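Local coordinates for protein esterase (uncultured bacterium FLS12, PDB 4RGY) that hydrolyses esters as a low-temperature-active alkaline enzyme, probably with an alpha/beta-hydrolase fold, at residues 84-89 with 125-130; 148-153 with 248-253; 214-219 with 243-248. All coordinates share one frame; numbering follows the deposited sequence.

How the contacts relate
The three contacts meet at or beside the probable active site, a Ser-His-Asp arrangement of Ser126, His245 and Asp216. Contact 1 holds Ser126, the putative nucleophile, and packs 84-89 against the start of its helix. Contact 3 supplies His245 and Asp216; its centre lies about 17 Å from that of contact 1, but the His245 ring reaches over to Ser126. Contact 2 touches both, its centre about 8 Å from that of contact 3 and 14 Å from that of contact 1. It joins contact 1 through a probable backbone hydrogen bond, Ser126 N to Leu149 O at 3.0 Å, and packs on contact 3 where Ser150 CB comes 3.4 Å from Asp216 OD2. Contacts 2 and 3 share Gly248.

Contact 1: 84-89 with 125-130; sequences SFYTDM and LSMGGY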
ATOM      1  N   SER A  84      -7.217 -18.029 -12.596  1.00 14.70           N
ATOM      2  CA  SER A  84      -6.955 -19.462 -12.458  1.00 13.65           C
ATOM      3  C   SER A  84      -8.161 -20.329 -12.131  1.00 12.30           C
ATOM      4  O   SER A  84      -8.059 -21.550 -12.151  1.00 12.31           O
ATOM      5  CB  SER A  84      -5.964 -19.667 -11.333  1.00 13.52           C
ATOM      6  OG  SER A  84      -6.547 -19.299 -10.097  1.00 13.56           O
ATOM      7  N   PHE A  85      -9.291 -19.715 -11.811  1.00 12.64           N
ATOM      8  CA  PHE A  85     -10.431 -20.481 -11.329  1.00 11.57           C
ATOM      9  C   PHE A  85     -10.071 -21.382 -10.133  1.00 11.32           C
ATOM     10  O   PHE A  85     -10.666 -22.438  -9.954  1.00 12.89           O
ATOM     11  CB  PHE A  85     -11.099 -21.281 -12.471  1.00 13.48           C
ATOM     12  CG  PHE A  85     -12.296 -20.596 -13.045  1.00 14.33           C
ATOM     13  CD1 PHE A  85     -12.151 -19.593 -13.997  1.00 13.92           C
ATOM     14  CD2 PHE A  85     -13.569 -20.916 -12.600  1.00 15.55           C
ATOM     15  CE1 PHE A  85     -13.255 -18.935 -14.500  1.00 18.06           C
ATOM     16  CE2 PHE A  85     -14.683 -20.265 -13.106  1.00 17.77           C
ATOM     17  CZ  PHE A  85     -14.522 -19.279 -14.060  1.00 18.68           C
ATOM     18  N   TYR A  86      -9.127 -20.946  -9.300  1.00 11.03           N
ATOM     19  CA  TYR A  86      -8.820 -21.686  -8.067  1.00 11.28           C
ATOM     20  C   TYR A  86      -8.446 -23.133  -8.391  1.00 12.37           C
ATOM     21  O   TYR A  86      -8.808 -24.065  -7.675  1.00 13.57           O
ATOM     22  CB  TYR A  86     -10.009 -21.583  -7.080  1.00 12.83           C
ATOM     23  CG  TYR A  86     -10.283 -20.130  -6.752  1.00 11.37           C
ATOM     24  CD1 TYR A  86      -9.620 -19.492  -5.713  1.00 11.77           C
ATOM     25  CD2 TYR A  86     -11.165 -19.377  -7.522  1.00 12.62           C
ATOM     26  CE1 TYR A  86      -9.830 -18.151  -5.435  1.00 11.76           C
ATOM     27  CE2 TYR A  86     -11.387 -18.031  -7.251  1.00 12.08           C
ATOM     28  CZ  TYR A  86     -10.711 -17.426  -6.206  1.00 11.69           C
ATOM     29  OH  TYR A  86     -10.881 -16.092  -5.932  1.00 12.29           O
ATOM     30  N   THR A  87      -7.691 -23.300  -9.473  1.00 10.50           N
ATOM     31  CA  THR A  87      -7.361 -24.616 -10.011  1.00 11.23           C
ATOM     32  C   THR A  87      -5.844 -24.818 -10.115  1.00 11.55           C
ATOM     33  O   THR A  87      -5.105 -23.868 -10.405  1.00 13.72           O
ATOM     34  CB  THR A  87      -8.007 -24.775 -11.406  1.00 11.52           C
ATOM     35  OG1 THR A  87      -9.426 -24.616 -11.283  1.00 11.95           O
ATOM     36  CG2 THR A  87      -7.719 -26.143 -12.033  1.00 11.98           C
ATOM     37  N   ASP A  88      -5.378 -26.036  -9.850  1.00 11.71           N
ATOM     38  CA  ASP A  88      -4.009 -26.394 -10.202  1.00 12.49           C
ATOM     39  C   ASP A  88      -4.003 -26.559 -11.712  1.00 12.34           C
ATOM     40  O   ASP A  88      -4.434 -27.577 -12.259  1.00 13.05           O
ATOM     41  CB  ASP A  88      -3.560 -27.667  -9.486  1.00 13.36           C
ATOM     42  CG  ASP A  88      -3.186 -27.420  -8.037  1.00 13.43           C
ATOM     43  OD1 ASP A  88      -3.036 -26.240  -7.640  1.00 13.52           O
ATOM     44  OD2 ASP A  88      -3.013 -28.398  -7.276  1.00 16.00           O
ATOM     45  N   MET A  89      -3.536 -25.520 -12.391  1.00 13.26           N
ATOM     46  CA  MET A  89      -3.718 -25.391 -13.825  1.00 13.61           C
ATOM     47  C   MET A  89      -2.976 -26.448 -14.625  1.00 16.45           C
ATOM     48  O   MET A  89      -1.851 -26.820 -14.292  1.00 15.94           O
ATOM     49  CB  MET A  89      -3.277 -23.998 -14.263  1.00 15.23           C
ATOM     50  CG  MET A  89      -4.151 -22.890 -13.673  1.00 15.87           C
ATOM     51  SD  MET A  89      -3.586 -21.227 -14.097  1.00 16.83           S
ATOM     52  CE  MET A  89      -3.952 -21.197 -15.845  1.00 19.91           C
ATOM     53  N   LEU A 125     -17.411 -14.371  -4.913  1.00 11.99           N
ATOM     54  CA  LEU A 125     -18.277 -14.057  -6.043  1.00 14.41           C
ATOM     55  C   LEU A 125     -17.698 -14.633  -7.334  1.00 12.74           C
ATOM     56  O   LEU A 125     -16.479 -14.822  -7.439  1.00 12.45           O
ATOM     57  CB  LEU A 125     -18.557 -12.549  -6.147  1.00 13.73           C
ATOM     58  CG  LEU A 125     -17.516 -11.538  -6.670  1.00 13.89           C
ATOM     59  CD1 LEU A 125     -16.150 -11.691  -6.006  1.00 13.37           C
ATOM     60  CD2 LEU A 125     -17.391 -11.549  -8.202  1.00 13.81           C
ATOM     61  N   SER A 126     -18.572 -14.924  -8.298  1.00 13.83           N
ATOM     62  CA  SER A 126     -18.223 -15.609  -9.549  1.00 14.17           C
ATOM     63  C   SER A 126     -17.381 -16.853  -9.415  1.00 13.86           C
ATOM     64  O   SER A 126     -17.754 -17.912  -8.865  1.00 13.76           O
ATOM     65  CB  SER A 126     -17.352 -14.716 -10.440  1.00 22.56           C
ATOM     66  OG  SER A 126     -17.940 -13.452 -10.680  1.00 31.14           O
ATOM     67  N   MET A 127     -16.228 -16.660 -10.031  1.00 14.07           N
ATOM     68  CA  MET A 127     -15.094 -17.526 -10.023  1.00 12.64           C
ATOM     69  C   MET A 127     -14.763 -17.920  -8.602  1.00 11.67           C
ATOM     70  O   MET A 127     -14.434 -19.069  -8.354  1.00 12.58           O
ATOM     71  CB  MET A 127     -13.927 -16.774 -10.662  1.00 14.71           C
ATOM     72  CG  MET A 127     -12.724 -17.645 -10.913  1.00 13.59           C
ATOM     73  SD  MET A 127     -11.316 -16.803 -11.668  1.00 13.11           S
ATOM     74  CE  MET A 127     -10.628 -15.968 -10.248  1.00 12.68           C
ATOM     75  N   GLY A 128     -14.844 -16.955  -7.682  1.00 11.40           N
ATOM     76  CA  GLY A 128     -14.592 -17.206  -6.274  1.00 12.79           C
ATOM     77  C   GLY A 128     -15.728 -17.911  -5.557  1.00 13.52           C
ATOM     78  O   GLY A 128     -15.516 -18.509  -4.498  1.00 12.67           O
ATOM     79  N   GLY A 129     -16.938 -17.821  -6.106  1.00 13.74           N
ATOM     80  CA  GLY A 129     -18.049 -18.610  -5.595  1.00 13.42           C
ATOM     81  C   GLY A 129     -17.842 -20.076  -5.954  1.00 12.89           C
ATOM     82  O   GLY A 129     -18.079 -20.974  -5.135  1.00 12.75           O
ATOM     83  N   TYR A 130     -17.389 -20.322  -7.177  1.00 11.38           N
ATOM     84  CA  TYR A 130     -16.949 -21.657  -7.579  1.00 12.65           C
ATOM     85  C   TYR A 130     -15.828 -22.131  -6.640  1.00 11.98           C
ATOM     86  O   TYR A 130     -15.844 -23.246  -6.108  1.00 13.25           O
ATOM     87  CB  TYR A 130     -16.453 -21.630  -9.035  1.00 13.68           C
ATOM     88  CG  TYR A 130     -15.706 -22.887  -9.418  1.00 11.97           C
ATOM     89  CD1 TYR A 130     -16.395 -24.019  -9.834  1.00 12.61           C
ATOM     90  CD2 TYR A 130     -14.316 -22.948  -9.357  1.00 13.32           C
ATOM     91  CE1 TYR A 130     -15.728 -25.184 -10.163  1.00 13.03           C
ATOM     92  CE2 TYR A 130     -13.636 -24.108  -9.680  1.00 13.03           C
ATOM     93  CZ  TYR A 130     -14.344 -25.221 -10.094  1.00 12.36           C
ATOM     94  OH  TYR A 130     -13.667 -26.368 -10.414  1.00 13.34           O
TER
HETATM   95  O   HOH W   1     -10.936 -26.656 -10.478  1.00 13.57           O
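Met127 crosses the Phe85 ring obliquely, with CG over its centre, and the close-packed part is built round this pair. With CG anti to the backbone N (chi1 -171°), the methionine sets CG 3.6 Å from the centroid of Phe85, a CH-pi contact. Its SD adds an oblique Met-aromatic approach, 4.2 Å from the same centroid. SD also sits 3.5 Å from Phe85 N, a buried amide that finds no hydrogen-bond partner in the model. Tyr86 packs close by, with CE2 3.7 Å from Met127 CE and 3.5 Å from Gly128 CA, while its hydroxyl bonds to the carbonyl of His50. Phe85 also turns its edge to the face of Tyr130 in an offset edge-to-face pair, the planes 62° apart. An alanine in place of Phe85 would probably open a gap beside Met127 CG and SD and deprive the Tyr130 face of its aromatic neighbour.

The other side is less directly packed: a single water joins side chains that do not meet. It donates to both Thr87 OG1 and Tyr130 OH, each at 2.7 Å, and Thr87 OG1 itself donates to Phe85 O. The Tyr130 hydroxyl is held a second time by the carbonyl of His189. Beyond the two segments, Phe85 and Thr87 lean on Ile177 of helix 170-178, Tyr86 on Ile99 of helix 95-110, and helix 127-138 starts just past strand 120-125.

Contact 2: 148-153 with 248-253; sequences SLSGAL and GYWDAQ
Leu149 makes the first touch, its CB 3.8 Å from CD1 of Trp250 at an oblique angle to the indole. Farther out the same side chain slides its CD2 against Gln253, reaching CB at 3.8 Å and crossing it at a slant. The next residue carries the polar link. Ser150 OG accepts the indole N-H of Trp250 in a nearly straight bond, 2.8 Å from NE1 to OG with an angle of 162°, and the oxygen lies almost in the indole plane. That bond satisfies the buried N-H and fixes how the ring is turned. Ser150 CB follows the same edge, 3.3 Å from Trp250 NE1. OG sits with chi1 at -49°, beside the serine's own N, and from there also meets Tyr249 CE2 at 3.3 Å. Gln253 CG lies over one face of the Tyr249 ring, toward the rim. Ser150 also touches Asp216 and His245, and Trp250 stands edge-to-face with His245, so the contact belongs to the second shell of the probable triad.

At Gly151 the chain turns away from the helix; a side chain here would run into Ser148 OG, and Gly151 O accepts from Asn222 ND2. Ala152 is tied by its backbone to Ser126. The contact thus seats helix 247-260 on the end of strand 145-149, which runs between strands 120-125 and 207-213; Tyr249 and Gln253 also rest on Cys211 of the latter.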
ATOM      1  N   SER A 148     -21.465 -19.087  -2.074  1.00 13.97           N
ATOM      2  CA  SER A 148     -21.245 -18.600  -3.429  1.00 11.18           C
ATOM      3  C   SER A 148     -22.189 -17.464  -3.791  1.00 12.35           C
ATOM      4  O   SER A 148     -23.409 -17.577  -3.627  1.00 12.87           O
ATOM      5  CB  SER A 148     -21.412 -19.739  -4.432  1.00 12.21           C
ATOM      6  OG  SER A 148     -21.438 -19.253  -5.771  1.00 13.16           O
ATOM      7  N   LEU A 149     -21.621 -16.366  -4.291  1.00 13.34           N
ATOM      8  CA  LEU A 149     -22.402 -15.215  -4.742  1.00 12.23           C
ATOM      9  C   LEU A 149     -22.246 -15.078  -6.247  1.00 12.98           C
ATOM     10  O   LEU A 149     -21.134 -14.864  -6.735  1.00 12.93           O
ATOM     11  CB  LEU A 149     -21.939 -13.927  -4.049  1.00 14.53           C
ATOM     12  CG  LEU A 149     -22.091 -13.845  -2.529  1.00 12.70           C
ATOM     13  CD1 LEU A 149     -20.940 -14.567  -1.832  1.00 16.33           C
ATOM     14  CD2 LEU A 149     -22.130 -12.393  -2.076  1.00 16.78           C
ATOM     15  N   SER A 150     -23.347 -15.243  -6.981  1.00 13.25           N
ATOM     16  CA  SER A 150     -23.320 -15.160  -8.441  1.00 13.20           C
ATOM     17  C   SER A 150     -22.197 -16.016  -9.007  1.00 12.95           C
ATOM     18  O   SER A 150     -21.379 -15.549  -9.814  1.00 12.66           O
ATOM     19  CB  SER A 150     -23.148 -13.705  -8.877  1.00 15.25           C
ATOM     20  OG  SER A 150     -24.076 -12.876  -8.199  1.00 13.98           O
ATOM     21  N   GLY A 151     -22.166 -17.277  -8.588  1.00 11.98           N
ATOM     22  CA  GLY A 151     -21.033 -18.133  -8.882  1.00 12.55           C
ATOM     23  C   GLY A 151     -21.020 -18.701 -10.286  1.00 11.87           C
ATOM     24  O   GLY A 151     -22.073 -18.913 -10.899  1.00 13.84           O
ATOM     25  N   ALA A 152     -19.818 -18.930 -10.805  1.00 12.20           N
ATOM     26  CA  ALA A 152     -19.643 -19.657 -12.061  1.00 13.35           C
ATOM     27  C   ALA A 152     -19.640 -21.144 -11.715  1.00 11.86           C
ATOM     28  O   ALA A 152     -18.596 -21.794 -11.664  1.00 13.25           O
ATOM     29  CB  ALA A 152     -18.331 -19.248 -12.730  1.00 13.73           C
ATOM     30  N   LEU A 153     -20.825 -21.671 -11.434  1.00 13.54           N
ATOM     31  CA  LEU A 153     -20.928 -22.972 -10.777  1.00 11.75           C
ATOM     32  C   LEU A 153     -20.929 -24.180 -11.709  1.00 13.79           C
ATOM     33  O   LEU A 153     -20.874 -25.313 -11.235  1.00 15.73           O
ATOM     34  CB  LEU A 153     -22.139 -23.018  -9.843  1.00 13.04           C
ATOM     35  CG  LEU A 153     -22.149 -21.931  -8.765  1.00 11.49           C
ATOM     36  CD1 LEU A 153     -23.255 -22.152  -7.737  1.00 14.31           C
ATOM     37  CD2 LEU A 153     -20.788 -21.859  -8.087  1.00 13.22           C
ATOM     38  N   GLY A 248     -22.596  -3.673  -6.653  1.00 14.51           N
ATOM     39  CA  GLY A 248     -23.736  -3.242  -5.858  1.00 16.71           C
ATOM     40  C   GLY A 248     -24.473  -4.438  -5.274  1.00 14.56           C
ATOM     41  O   GLY A 248     -24.787  -4.476  -4.084  1.00 14.75           O
ATOM     42  N   TYR A 249     -24.723  -5.435  -6.113  1.00 14.29           N
ATOM     43  CA  TYR A 249     -25.401  -6.646  -5.665  1.00 14.54           C
ATOM     44  C   TYR A 249     -24.574  -7.397  -4.609  1.00 12.57           C
ATOM     45  O   TYR A 249     -25.108  -7.812  -3.587  1.00 14.33           O
ATOM     46  CB  TYR A 249     -25.738  -7.529  -6.878  1.00 15.17           C
ATOM     47  CG  TYR A 249     -26.353  -8.861  -6.533  1.00 13.84           C
ATOM     48  CD1 TYR A 249     -27.697  -8.960  -6.180  1.00 15.56           C
ATOM     49  CD2 TYR A 249     -25.590 -10.022  -6.561  1.00 15.12           C
ATOM     50  CE1 TYR A 249     -28.258 -10.186  -5.861  1.00 16.85           C
ATOM     51  CE2 TYR A 249     -26.142 -11.249  -6.242  1.00 15.16           C
ATOM     52  CZ  TYR A 249     -27.474 -11.314  -5.891  1.00 15.52           C
ATOM     53  OH  TYR A 249     -28.020 -12.523  -5.563  1.00 15.08           O
ATOM     54  N   TRP A 250     -23.270  -7.546  -4.824  1.00 13.23           N
ATOM     55  CA  TRP A 250     -22.444  -8.278  -3.856  1.00 13.72           C
ATOM     56  C   TRP A 250     -22.264  -7.528  -2.538  1.00 13.05           C
ATOM     57  O   TRP A 250     -22.165  -8.149  -1.481  1.00 14.97           O
ATOM     58  CB  TRP A 250     -21.094  -8.659  -4.470  1.00 12.31           C
ATOM     59  CG  TRP A 250     -21.333  -9.525  -5.669  1.00 14.16           C
ATOM     60  CD1 TRP A 250     -22.224 -10.551  -5.761  1.00 15.10           C
ATOM     61  CD2 TRP A 250     -20.749  -9.380  -6.970  1.00 13.78           C
ATOM     62  NE1 TRP A 250     -22.207 -11.080  -7.026  1.00 13.43           N
ATOM     63  CE2 TRP A 250     -21.307 -10.382  -7.790  1.00 14.19           C
ATOM     64  CE3 TRP A 250     -19.789  -8.518  -7.514  1.00 12.72           C
ATOM     65  CZ2 TRP A 250     -20.954 -10.532  -9.127  1.00 14.93           C
ATOM     66  CZ3 TRP A 250     -19.443  -8.664  -8.840  1.00 15.09           C
ATOM     67  CH2 TRP A 250     -20.020  -9.670  -9.638  1.00 14.35           C
ATOM     68  N   ASP A 251     -22.238  -6.198  -2.599  1.00 13.30           N
ATOM     69  CA  ASP A 251     -22.162  -5.383  -1.396  1.00 13.48           C
ATOM     70  C   ASP A 251     -23.391  -5.632  -0.523  1.00 16.14           C
ATOM     71  O   ASP A 251     -23.280  -5.723   0.699  1.00 15.74           O
ATOM     72  CB  ASP A 251     -22.063  -3.897  -1.767  1.00 14.22           C
ATOM     73  CG  ASP A 251     -21.916  -2.992  -0.550  1.00 17.78           C
ATOM     74  OD1 ASP A 251     -20.869  -3.045   0.121  1.00 14.61           O
ATOM     75  OD2 ASP A 251     -22.846  -2.216  -0.262  1.00 24.56           O
ATOM     76  N   ALA A 252     -24.559  -5.744  -1.148  1.00 14.85           N
ATOM     77  CA  ALA A 252     -25.785  -6.043  -0.421  1.00 15.69           C
ATOM     78  C   ALA A 252     -25.781  -7.488   0.070  1.00 14.90           C
ATOM     79  O   ALA A 252     -26.061  -7.767   1.236  1.00 16.06           O
ATOM     80  CB  ALA A 252     -26.999  -5.790  -1.307  1.00 16.76           C
ATOM     81  N   GLN A 253     -25.464  -8.413  -0.827  1.00 13.71           N
ATOM     82  CA  GLN A 253     -25.558  -9.827  -0.491  1.00 14.82           C
ATOM     83  C   GLN A 253     -24.532 -10.297   0.535  1.00 14.44           C
ATOM     84  O   GLN A 253     -24.817 -11.208   1.320  1.00 15.15           O
ATOM     85  CB  GLN A 253     -25.467 -10.686  -1.751  1.00 15.23           C
ATOM     86  CG  GLN A 253     -26.670 -10.549  -2.656  1.00 16.66           C
ATOM     87  CD  GLN A 253     -27.950 -10.886  -1.939  1.00 19.60           C
ATOM     88  OE1 GLN A 253     -28.805 -10.026  -1.741  1.00 22.31           O
ATOM     89  NE2 GLN A 253     -28.090 -12.144  -1.530  1.00 19.49           N
TER

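Contact 3: 214-219 with 243-248; sequences TEDFLY and GEHEWG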
ATOM      1  N   THR A 214     -31.036 -12.202 -10.735  1.00 18.51           N
ATOM      2  CA  THR A 214     -31.840 -12.865 -11.763  1.00 18.80           C
ATOM      3  C   THR A 214     -31.522 -12.417 -13.193  1.00 19.62           C
ATOM      4  O   THR A 214     -31.956 -13.059 -14.153  1.00 22.52           O
ATOM      5  CB  THR A 214     -33.364 -12.741 -11.476  1.00 21.10           C
ATOM      6  OG1 THR A 214     -33.709 -11.372 -11.233  1.00 23.24           O
ATOM      7  CG2 THR A 214     -33.743 -13.583 -10.257  1.00 20.35           C
ATOM      8  N   GLU A 215     -30.763 -11.332 -13.337  1.00 19.21           N
ATOM      9  CA  GLU A 215     -30.349 -10.853 -14.658  1.00 18.57           C
ATOM     10  C   GLU A 215     -28.875 -11.117 -14.958  1.00 20.32           C
ATOM     11  O   GLU A 215     -28.356 -10.678 -15.980  1.00 21.92           O
ATOM     12  CB  GLU A 215     -30.655  -9.359 -14.822  1.00 21.84           C
ATOM     13  CG  GLU A 215     -32.142  -9.016 -14.859  1.00 23.98           C
ATOM     14  CD  GLU A 215     -32.806  -9.178 -13.510  1.00 22.11           C
ATOM     15  OE1 GLU A 215     -32.352  -8.528 -12.550  1.00 23.02           O
ATOM     16  OE2 GLU A 215     -33.773  -9.965 -13.408  1.00 26.28           O
ATOM     17  N   ASP A 216     -28.209 -11.849 -14.071  1.00 18.43           N
ATOM     18  CA  ASP A 216     -26.812 -12.213 -14.261  1.00 19.01           C
ATOM     19  C   ASP A 216     -26.704 -13.187 -15.424  1.00 19.55           C
ATOM     20  O   ASP A 216     -27.574 -14.038 -15.609  1.00 19.78           O
ATOM     21  CB  ASP A 216     -26.294 -12.873 -12.977  1.00 17.50           C
ATOM     22  CG  ASP A 216     -24.771 -12.925 -12.894  1.00 16.77           C
ATOM     23  OD1 ASP A 216     -24.128 -13.475 -13.809  1.00 18.57           O
ATOM     24  OD2 ASP A 216     -24.221 -12.412 -11.889  1.00 16.71           O
ATOM     25  N   PHE A 217     -25.638 -13.076 -16.212  1.00 17.64           N
ATOM     26  CA  PHE A 217     -25.411 -14.032 -17.292  1.00 20.52           C
ATOM     27  C   PHE A 217     -25.264 -15.448 -16.744  1.00 20.10           C
ATOM     28  O   PHE A 217     -25.544 -16.422 -17.446  1.00 21.84           O
ATOM     29  CB  PHE A 217     -24.202 -13.637 -18.159  1.00 22.15           C
ATOM     30  CG  PHE A 217     -22.874 -13.741 -17.461  1.00 24.46           C
ATOM     31  CD1 PHE A 217     -22.605 -12.994 -16.321  1.00 27.71           C
ATOM     32  CD2 PHE A 217     -21.873 -14.553 -17.977  1.00 28.11           C
ATOM     33  CE1 PHE A 217     -21.391 -13.085 -15.687  1.00 22.06           C
ATOM     34  CE2 PHE A 217     -20.650 -14.644 -17.354  1.00 26.81           C
ATOM     35  CZ  PHE A 217     -20.404 -13.906 -16.208  1.00 27.33           C
ATOM     36  N   LEU A 218     -24.861 -15.555 -15.480  1.00 18.87           N
ATOM     37  CA  LEU A 218     -24.661 -16.853 -14.841  1.00 17.53           C
ATOM     38  C   LEU A 218     -25.921 -17.380 -14.155  1.00 15.62           C
ATOM     39  O   LEU A 218     -25.874 -18.419 -13.487  1.00 15.92           O
ATOM     40  CB  LEU A 218     -23.521 -16.767 -13.818  1.00 16.42           C
ATOM     41  CG  LEU A 218     -22.136 -16.542 -14.419  1.00 16.58           C
ATOM     42  CD1 LEU A 218     -21.119 -16.198 -13.332  1.00 19.02           C
ATOM     43  CD2 LEU A 218     -21.702 -17.766 -15.214  1.00 19.01           C
ATOM     44  N   TYR A 219     -27.045 -16.688 -14.320  1.00 15.80           N
ATOM     45  CA  TYR A 219     -28.259 -17.083 -13.608  1.00 17.89           C
ATOM     46  C   TYR A 219     -28.712 -18.502 -13.961  1.00 17.18           C
ATOM     47  O   TYR A 219     -29.026 -19.294 -13.070  1.00 16.91           O
ATOM     48  CB  TYR A 219     -29.396 -16.091 -13.850  1.00 17.64           C
ATOM     49  CG  TYR A 219     -30.675 -16.480 -13.140  1.00 18.34           C
ATOM     50  CD1 TYR A 219     -30.745 -16.487 -11.756  1.00 16.81           C
ATOM     51  CD2 TYR A 219     -31.803 -16.865 -13.854  1.00 17.74           C
ATOM     52  CE1 TYR A 219     -31.900 -16.848 -11.099  1.00 19.14           C
ATOM     53  CE2 TYR A 219     -32.974 -17.217 -13.203  1.00 18.43           C
ATOM     54  CZ  TYR A 219     -33.012 -17.214 -11.827  1.00 18.30           C
ATOM     55  OH  TYR A 219     -34.161 -17.571 -11.156  1.00 19.72           O
ATOM     56  N   GLY A 243     -30.786  -8.357 -10.102  1.00 20.05           N
ATOM     57  CA  GLY A 243     -29.375  -8.036 -10.045  1.00 20.04           C
ATOM     58  C   GLY A 243     -28.587  -8.579 -11.211  1.00 20.15           C
ATOM     59  O   GLY A 243     -28.988  -9.537 -11.878  1.00 19.97           O
ATOM     60  N   GLU A 244     -27.450  -7.942 -11.452  1.00 19.80           N
ATOM     61  CA  GLU A 244     -26.524  -8.347 -12.489  1.00 19.92           C
ATOM     62  C   GLU A 244     -25.187  -8.733 -11.856  1.00 16.52           C
ATOM     63  O   GLU A 244     -25.057  -8.777 -10.624  1.00 17.36           O
ATOM     64  CB  GLU A 244     -26.343  -7.211 -13.496  1.00 23.63           C
ATOM     65  CG  GLU A 244     -27.657  -6.697 -14.080  1.00 28.48           C
ATOM     66  CD  GLU A 244     -27.451  -5.679 -15.182  1.00 33.12           C
ATOM     67  OE1 GLU A 244     -26.852  -4.621 -14.908  1.00 39.44           O
ATOM     68  OE2 GLU A 244     -27.889  -5.939 -16.321  1.00 40.51           O
ATOM     69  N   HIS A 245     -24.199  -9.002 -12.700  1.00 17.09           N
ATOM     70  CA  HIS A 245     -22.862  -9.377 -12.240  1.00 16.92           C
ATOM     71  C   HIS A 245     -22.083  -8.114 -11.915  1.00 15.82           C
ATOM     72  O   HIS A 245     -21.212  -7.689 -12.680  1.00 17.86           O
ATOM     73  CB  HIS A 245     -22.137 -10.175 -13.327  1.00 15.44           C
ATOM     74  CG  HIS A 245     -21.105 -11.129 -12.804  1.00 15.34           C
ATOM     75  ND1 HIS A 245     -21.439 -12.288 -12.140  1.00 15.64           N
ATOM     76  CD2 HIS A 245     -19.750 -11.106 -12.864  1.00 16.95           C
ATOM     77  CE1 HIS A 245     -20.338 -12.939 -11.809  1.00 16.44           C
ATOM     78  NE2 HIS A 245     -19.298 -12.244 -12.237  1.00 15.98           N
ATOM     79  N   GLU A 246     -22.400  -7.515 -10.780  1.00 16.06           N
ATOM     80  CA  GLU A 246     -21.798  -6.249 -10.411  1.00 16.32           C
ATOM     81  C   GLU A 246     -21.778  -6.076  -8.906  1.00 15.02           C
ATOM     82  O   GLU A 246     -22.522  -6.738  -8.170  1.00 14.16           O
ATOM     83  CB  GLU A 246     -22.514  -5.084 -11.107  1.00 18.09           C
ATOM     84  CG  GLU A 246     -23.977  -4.932 -10.746  1.00 18.53           C
ATOM     85  CD  GLU A 246     -24.184  -4.088  -9.505  1.00 18.89           C
ATOM     86  OE1 GLU A 246     -25.125  -4.375  -8.733  1.00 20.97           O
ATOM     87  OE2 GLU A 246     -23.421  -3.120  -9.309  1.00 20.48           O
ATOM     88  N   TRP A 247     -20.948  -5.143  -8.455  1.00 14.42           N
ATOM     89  CA  TRP A 247     -20.593  -5.031  -7.049  1.00 14.67           C
ATOM     90  C   TRP A 247     -21.653  -4.448  -6.117  1.00 14.56           C
ATOM     91  O   TRP A 247     -21.601  -4.694  -4.912  1.00 14.80           O
ATOM     92  CB  TRP A 247     -19.249  -4.307  -6.901  1.00 15.17           C
ATOM     93  CG  TRP A 247     -18.119  -5.207  -7.235  1.00 14.46           C
ATOM     94  CD1 TRP A 247     -17.451  -5.294  -8.425  1.00 14.20           C
ATOM     95  CD2 TRP A 247     -17.537  -6.183  -6.372  1.00 13.99           C
ATOM     96  NE1 TRP A 247     -16.476  -6.267  -8.345  1.00 13.00           N
ATOM     97  CE2 TRP A 247     -16.517  -6.828  -7.094  1.00 13.54           C
ATOM     98  CE3 TRP A 247     -17.774  -6.570  -5.051  1.00 12.55           C
ATOM     99  CZ2 TRP A 247     -15.746  -7.847  -6.542  1.00 13.35           C
ATOM    100  CZ3 TRP A 247     -17.004  -7.577  -4.504  1.00 12.80           C
ATOM    101  CH2 TRP A 247     -15.996  -8.198  -5.243  1.00 13.36           C
ATOM    102  N   GLY A 248     -22.596  -3.673  -6.653  1.00 14.51           N
ATOM    103  CA  GLY A 248     -23.736  -3.242  -5.858  1.00 16.71           C
ATOM    104  C   GLY A 248     -24.473  -4.438  -5.274  1.00 14.56           C
ATOM    105  O   GLY A 248     -24.787  -4.476  -4.084  1.00 14.75           O
TER
HETATM  106  O   HOH W   2     -25.674 -11.495  -9.890  1.00 16.89           O
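Asp216 and His245 meet with carboxylate and imidazole planes almost perpendicular, 89° apart. His245 ND1 donates to the syn lone pair of Asp216 OD2 at 2.8 Å, and OD2 lies in the plane of the imidazole. A water donates to OD2 as well and bridges it to Glu244 O. The other carboxylate oxygen is held from its anti side by the amide of Leu218, 2.8 Å from N to OD1, an Asx turn that fixes the rotation of the acid.

Phe217 stands edge-on to the imidazole, planes at 84°, its CE1 3.5 Å above one face and displaced toward the rim. The crowded first torsion of Phe217 (chi1 68°), with CG between the backbone N and the carbonyl carbon, starts the ring on its way. Leu218 CD1 adds an oblique touch, 3.7 Å from His245 CE1.

Earlier in both segments, Glu215 N donates to Gly243 O, and Gly243 N donates back to Glu215 OE1, each at 2.9 Å. Thr214 OG1 holds OE2 of the same carboxylate. With Ser126 beyond His245 NE2, this is consistent with the acid and histidine of a Ser-His-Asp triad, carried on loops after the strands as in alpha/beta hydrolases.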